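Inositol-1-monophosphatase SuhB (Mycobacterium tuberculosis, PDB 2Q74) probably catalyses the magnesium-dependent dephosphorylation of inositol 1-phosphate to free myo-inositol, the second step of making myo-inositol from glucose 6-phosphate. Local coordinates at residues E193-L201 against A277-L285. Residues are numbered along the deposited sequence; the frame is centred on the assembly and turned at random.
Sequences ELLAHVVPL and AALQRFNGL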
ATOM      1  N   GLU A 193      -3.908 -12.877  15.275  1.00 78.16           N
ATOM      2  CA  GLU A 193      -3.498 -14.206  15.711  1.00 78.55           C
ATOM      3  C   GLU A 193      -3.789 -15.215  14.603  1.00 77.53           C
ATOM      4  O   GLU A 193      -2.948 -16.045  14.257  1.00 77.32           O
ATOM      5  CB  GLU A 193      -4.279 -14.586  16.977  1.00 79.29           C
ATOM      6  CG  GLU A 193      -3.532 -15.450  17.977  1.00 82.37           C
ATOM      7  CD  GLU A 193      -2.687 -14.634  18.951  1.00 86.38           C
ATOM      8  OE1 GLU A 193      -3.215 -13.647  19.526  1.00 88.02           O
ATOM      9  OE2 GLU A 193      -1.497 -14.990  19.150  1.00 89.32           O
ATOM     10  N   LEU A 194      -4.997 -15.132  14.056  1.00 76.69           N
ATOM     11  CA  LEU A 194      -5.401 -15.962  12.932  1.00 76.14           C
ATOM     12  C   LEU A 194      -4.472 -15.804  11.741  1.00 76.13           C
ATOM     13  O   LEU A 194      -4.103 -16.791  11.114  1.00 76.30           O
ATOM     14  CB  LEU A 194      -6.827 -15.606  12.503  1.00 76.02           C
ATOM     15  CG  LEU A 194      -7.365 -16.257  11.223  1.00 75.39           C
ATOM     16  CD1 LEU A 194      -7.771 -17.682  11.469  1.00 74.74           C
ATOM     17  CD2 LEU A 194      -8.536 -15.464  10.700  1.00 75.54           C
ATOM     18  N   LEU A 195      -4.111 -14.565  11.420  1.00 75.90           N
ATOM     19  CA  LEU A 195      -3.259 -14.294  10.274  1.00 76.07           C
ATOM     20  C   LEU A 195      -1.875 -14.871  10.435  1.00 75.60           C
ATOM     21  O   LEU A 195      -1.314 -15.396   9.485  1.00 75.32           O
ATOM     22  CB  LEU A 195      -3.148 -12.789  10.000  1.00 76.52           C
ATOM     23  CG  LEU A 195      -4.409 -12.135   9.426  1.00 77.97           C
ATOM     24  CD1 LEU A 195      -4.212 -10.633   9.142  1.00 79.52           C
ATOM     25  CD2 LEU A 195      -4.880 -12.885   8.160  1.00 78.39           C
ATOM     26  N   ALA A 196      -1.315 -14.766  11.635  1.00 75.57           N
ATOM     27  CA  ALA A 196      -0.006 -15.339  11.900  1.00 75.41           C
ATOM     28  C   ALA A 196      -0.003 -16.814  11.484  1.00 75.34           C
ATOM     29  O   ALA A 196       0.955 -17.289  10.906  1.00 75.30           O
ATOM     30  CB  ALA A 196       0.375 -15.160  13.351  1.00 74.99           C
ATOM     31  N   HIS A 197      -1.100 -17.516  11.706  1.00 75.51           N
ATOM     32  CA  HIS A 197      -1.186 -18.915  11.310  1.00 76.02           C
ATOM     33  C   HIS A 197      -1.158 -19.121   9.799  1.00 74.93           C
ATOM     34  O   HIS A 197      -0.568 -20.084   9.317  1.00 75.27           O
ATOM     35  CB  HIS A 197      -2.443 -19.574  11.885  1.00 77.09           C
ATOM     36  CG  HIS A 197      -2.444 -19.683  13.381  1.00 80.04           C
ATOM     37  ND1 HIS A 197      -3.528 -20.156  14.087  1.00 83.26           N
ATOM     38  CD2 HIS A 197      -1.505 -19.364  14.303  1.00 82.96           C
ATOM     39  CE1 HIS A 197      -3.253 -20.139  15.378  1.00 84.19           C
ATOM     40  NE2 HIS A 197      -2.032 -19.659  15.536  1.00 84.08           N
ATOM     41  N   VAL A 198      -1.801 -18.235   9.047  1.00 73.45           N
ATOM     42  CA  VAL A 198      -1.836 -18.369   7.583  1.00 72.12           C
ATOM     43  C   VAL A 198      -0.588 -17.792   6.899  1.00 70.99           C
ATOM     44  O   VAL A 198      -0.246 -18.196   5.788  1.00 70.38           O
ATOM     45  CB  VAL A 198      -3.168 -17.816   6.976  1.00 72.04           C
ATOM     46  CG1 VAL A 198      -3.853 -16.853   7.908  1.00 72.14           C
ATOM     47  CG2 VAL A 198      -2.943 -17.191   5.622  1.00 71.48           C
ATOM     48  N   VAL A 199       0.114 -16.898   7.591  1.00 70.16           N
ATOM     49  CA  VAL A 199       1.335 -16.247   7.072  1.00 69.57           C
ATOM     50  C   VAL A 199       2.374 -17.214   6.465  1.00 69.73           C
ATOM     51  O   VAL A 199       2.887 -16.980   5.379  1.00 69.79           O
ATOM     52  CB  VAL A 199       2.032 -15.363   8.175  1.00 69.56           C
ATOM     53  CG1 VAL A 199       3.489 -15.038   7.801  1.00 68.39           C
ATOM     54  CG2 VAL A 199       1.249 -14.073   8.426  1.00 68.28           C
ATOM     55  N   PRO A 200       2.704 -18.298   7.165  1.00 70.05           N
ATOM     56  CA  PRO A 200       3.657 -19.241   6.572  1.00 70.13           C
ATOM     57  C   PRO A 200       3.105 -20.102   5.433  1.00 69.99           C
ATOM     58  O   PRO A 200       3.877 -20.725   4.722  1.00 70.06           O
ATOM     59  CB  PRO A 200       4.042 -20.128   7.759  1.00 69.97           C
ATOM     60  CG  PRO A 200       2.842 -20.113   8.618  1.00 69.87           C
ATOM     61  CD  PRO A 200       2.298 -18.722   8.515  1.00 70.24           C
ATOM     62  N   LEU A 201       1.795 -20.135   5.251  1.00 69.88           N
ATOM     63  CA  LEU A 201       1.205 -20.912   4.163  1.00 69.77           C
ATOM     64  C   LEU A 201       1.149 -20.141   2.854  1.00 70.01           C
ATOM     65  O   LEU A 201       0.722 -20.716   1.842  1.00 69.83           O
ATOM     66  CB  LEU A 201      -0.218 -21.321   4.516  1.00 69.54           C
ATOM     67  CG  LEU A 201      -0.368 -22.233   5.723  1.00 69.04           C
ATOM     68  CD1 LEU A 201      -1.839 -22.373   6.041  1.00 68.75           C
ATOM     69  CD2 LEU A 201       0.264 -23.585   5.453  1.00 68.16           C
ATOM     70  N   ALA A 277      -9.843 -23.741   3.238  1.00 76.19           N
ATOM     71  CA  ALA A 277      -9.488 -24.811   4.166  1.00 76.40           C
ATOM     72  C   ALA A 277      -8.599 -24.286   5.298  1.00 76.74           C
ATOM     73  O   ALA A 277      -8.940 -24.433   6.476  1.00 76.89           O
ATOM     74  CB  ALA A 277      -8.792 -25.944   3.423  1.00 76.21           C
ATOM     75  N   ALA A 278      -7.473 -23.666   4.940  1.00 76.88           N
ATOM     76  CA  ALA A 278      -6.564 -23.094   5.931  1.00 77.27           C
ATOM     77  C   ALA A 278      -7.274 -22.111   6.871  1.00 77.81           C
ATOM     78  O   ALA A 278      -6.990 -22.071   8.060  1.00 77.47           O
ATOM     79  CB  ALA A 278      -5.387 -22.423   5.241  1.00 77.14           C
ATOM     80  N   LEU A 279      -8.207 -21.329   6.334  1.00 78.94           N
ATOM     81  CA  LEU A 279      -8.941 -20.346   7.143  1.00 79.81           C
ATOM     82  C   LEU A 279      -9.876 -21.047   8.126  1.00 81.51           C
ATOM     83  O   LEU A 279      -9.860 -20.757   9.320  1.00 81.30           O
ATOM     84  CB  LEU A 279      -9.730 -19.364   6.255  1.00 79.40           C
ATOM     85  CG  LEU A 279      -8.966 -18.214   5.574  1.00 77.92           C
ATOM     86  CD1 LEU A 279      -9.905 -17.319   4.790  1.00 76.60           C
ATOM     87  CD2 LEU A 279      -8.200 -17.394   6.580  1.00 75.87           C
ATOM     88  N   GLN A 280     -10.680 -21.977   7.616  1.00 83.68           N
ATOM     89  CA  GLN A 280     -11.565 -22.788   8.465  1.00 85.86           C
ATOM     90  C   GLN A 280     -10.759 -23.489   9.543  1.00 85.48           C
ATOM     91  O   GLN A 280     -11.084 -23.425  10.730  1.00 85.65           O
ATOM     92  CB  GLN A 280     -12.300 -23.845   7.647  1.00 86.06           C
ATOM     93  CG  GLN A 280     -13.340 -23.280   6.701  1.00 88.95           C
ATOM     94  CD  GLN A 280     -14.283 -24.337   6.159  1.00 89.79           C
ATOM     95  OE1 GLN A 280     -14.692 -24.266   4.998  1.00 93.86           O
ATOM     96  NE2 GLN A 280     -14.633 -25.324   6.995  1.00 93.71           N
ATOM     97  N   ARG A 281      -9.684 -24.133   9.112  1.00 85.45           N
ATOM     98  CA  ARG A 281      -8.757 -24.794  10.011  1.00 85.48           C
ATOM     99  C   ARG A 281      -8.357 -23.953  11.235  1.00 85.42           C
ATOM    100  O   ARG A 281      -7.979 -24.511  12.259  1.00 85.45           O
ATOM    101  CB  ARG A 281      -7.515 -25.202   9.226  1.00 85.56           C
ATOM    102  CG  ARG A 281      -6.452 -25.840  10.058  1.00 86.27           C
ATOM    103  CD  ARG A 281      -5.353 -26.447   9.211  1.00 87.73           C
ATOM    104  NE  ARG A 281      -4.673 -27.490   9.973  1.00 88.95           N
ATOM    105  CZ  ARG A 281      -3.745 -28.320   9.496  1.00 89.43           C
ATOM    106  NH1 ARG A 281      -3.333 -28.242   8.230  1.00 90.01           N
ATOM    107  NH2 ARG A 281      -3.221 -29.229  10.310  1.00 88.72           N
ATOM    108  N   PHE A 282      -8.438 -22.629  11.134  1.00 85.42           N
ATOM    109  CA  PHE A 282      -8.142 -21.745  12.267  1.00 85.55           C
ATOM    110  C   PHE A 282      -9.312 -20.843  12.688  1.00 86.50           C
ATOM    111  O   PHE A 282      -9.135 -19.971  13.534  1.00 86.47           O
ATOM    112  CB  PHE A 282      -6.950 -20.846  11.928  1.00 84.71           C
ATOM    113  CG  PHE A 282      -5.721 -21.590  11.498  1.00 83.93           C
ATOM    114  CD1 PHE A 282      -5.075 -21.257  10.315  1.00 82.85           C
ATOM    115  CD2 PHE A 282      -5.195 -22.603  12.274  1.00 82.54           C
ATOM    116  CE1 PHE A 282      -3.930 -21.936   9.912  1.00 82.58           C
ATOM    117  CE2 PHE A 282      -4.050 -23.279  11.871  1.00 82.19           C
ATOM    118  CZ  PHE A 282      -3.422 -22.946  10.687  1.00 82.14           C
ATOM    119  N   ASN A 283     -10.492 -21.043  12.101  1.00 87.80           N
ATOM    120  CA  ASN A 283     -11.679 -20.216  12.380  1.00 88.80           C
ATOM    121  C   ASN A 283     -11.568 -18.761  11.961  1.00 89.31           C
ATOM    122  O   ASN A 283     -11.253 -17.897  12.780  1.00 89.82           O
ATOM    123  CB  ASN A 283     -12.068 -20.277  13.860  1.00 89.02           C
ATOM    124  CG  ASN A 283     -13.116 -21.317  14.137  1.00 90.28           C
ATOM    125  OD1 ASN A 283     -13.744 -21.303  15.196  1.00 91.47           O
ATOM    126  ND2 ASN A 283     -13.321 -22.232  13.190  1.00 91.80           N
ATOM    127  N   GLY A 284     -11.855 -18.495  10.690  1.00 89.67           N
ATOM    128  CA  GLY A 284     -11.857 -17.125  10.158  1.00 89.97           C
ATOM    129  C   GLY A 284     -12.888 -16.870   9.058  1.00 90.31           C
ATOM    130  O   GLY A 284     -13.356 -15.724   8.896  1.00 90.50           O
ATOM    131  N   LEU A 285     -13.228 -17.926   8.301  1.00 90.35           N
ATOM    132  CA  LEU A 285     -14.201 -17.850   7.205  1.00 90.37           C
ATOM    133  C   LEU A 285     -15.642 -17.918   7.715  1.00 90.68           C
ATOM    134  O   LEU A 285     -16.572 -18.097   6.914  1.00 90.96           O
ATOM    135  CB  LEU A 285     -13.942 -18.973   6.165  1.00 89.99           C
TER
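Gly284 O, on the residue whose CA lies 3.8 Å from Leu194 CD2, accepts a hydrogen bond from the Tyr227 hydroxyl and a weak one from His229 ND1, tying this C-terminal stretch to strand 225-231. No hydrogen bond joins 193-201 to 277-285; apolar groups and rings meet. A type I turn runs from Gln280 to Asn283, and its third residue, Phe282, points toward the other helix. His197 CB sits over one face of the Phe282 ring, 3.5 Å from its centroid, and Arg281 CG lies over the opposite face near the rim. The imidazole turns its edge to the phenyl in a T-shaped pair, planes at 64°, with His197 ND1 3.5 Å from Phe282 CD2. A chi1 of 173° swings CG of Leu194 away from its backbone N and carries CD1 to 3.3 Å from Phe282 CB. One turn beyond His197, Leu201 CD1 meets Ala278 CB at 3.6 Å and approaches the Phe282 ring at its edge. Beneath, Leu194 and Leu279 rest on Tyr227, while His197 also packs on Glu189 of the second subunit. Two antiparallel helices side by side on the five-stranded sheet make part of an outer helical layer of the alpha-beta-alpha-beta-alpha sandwich of inositol monophosphatases.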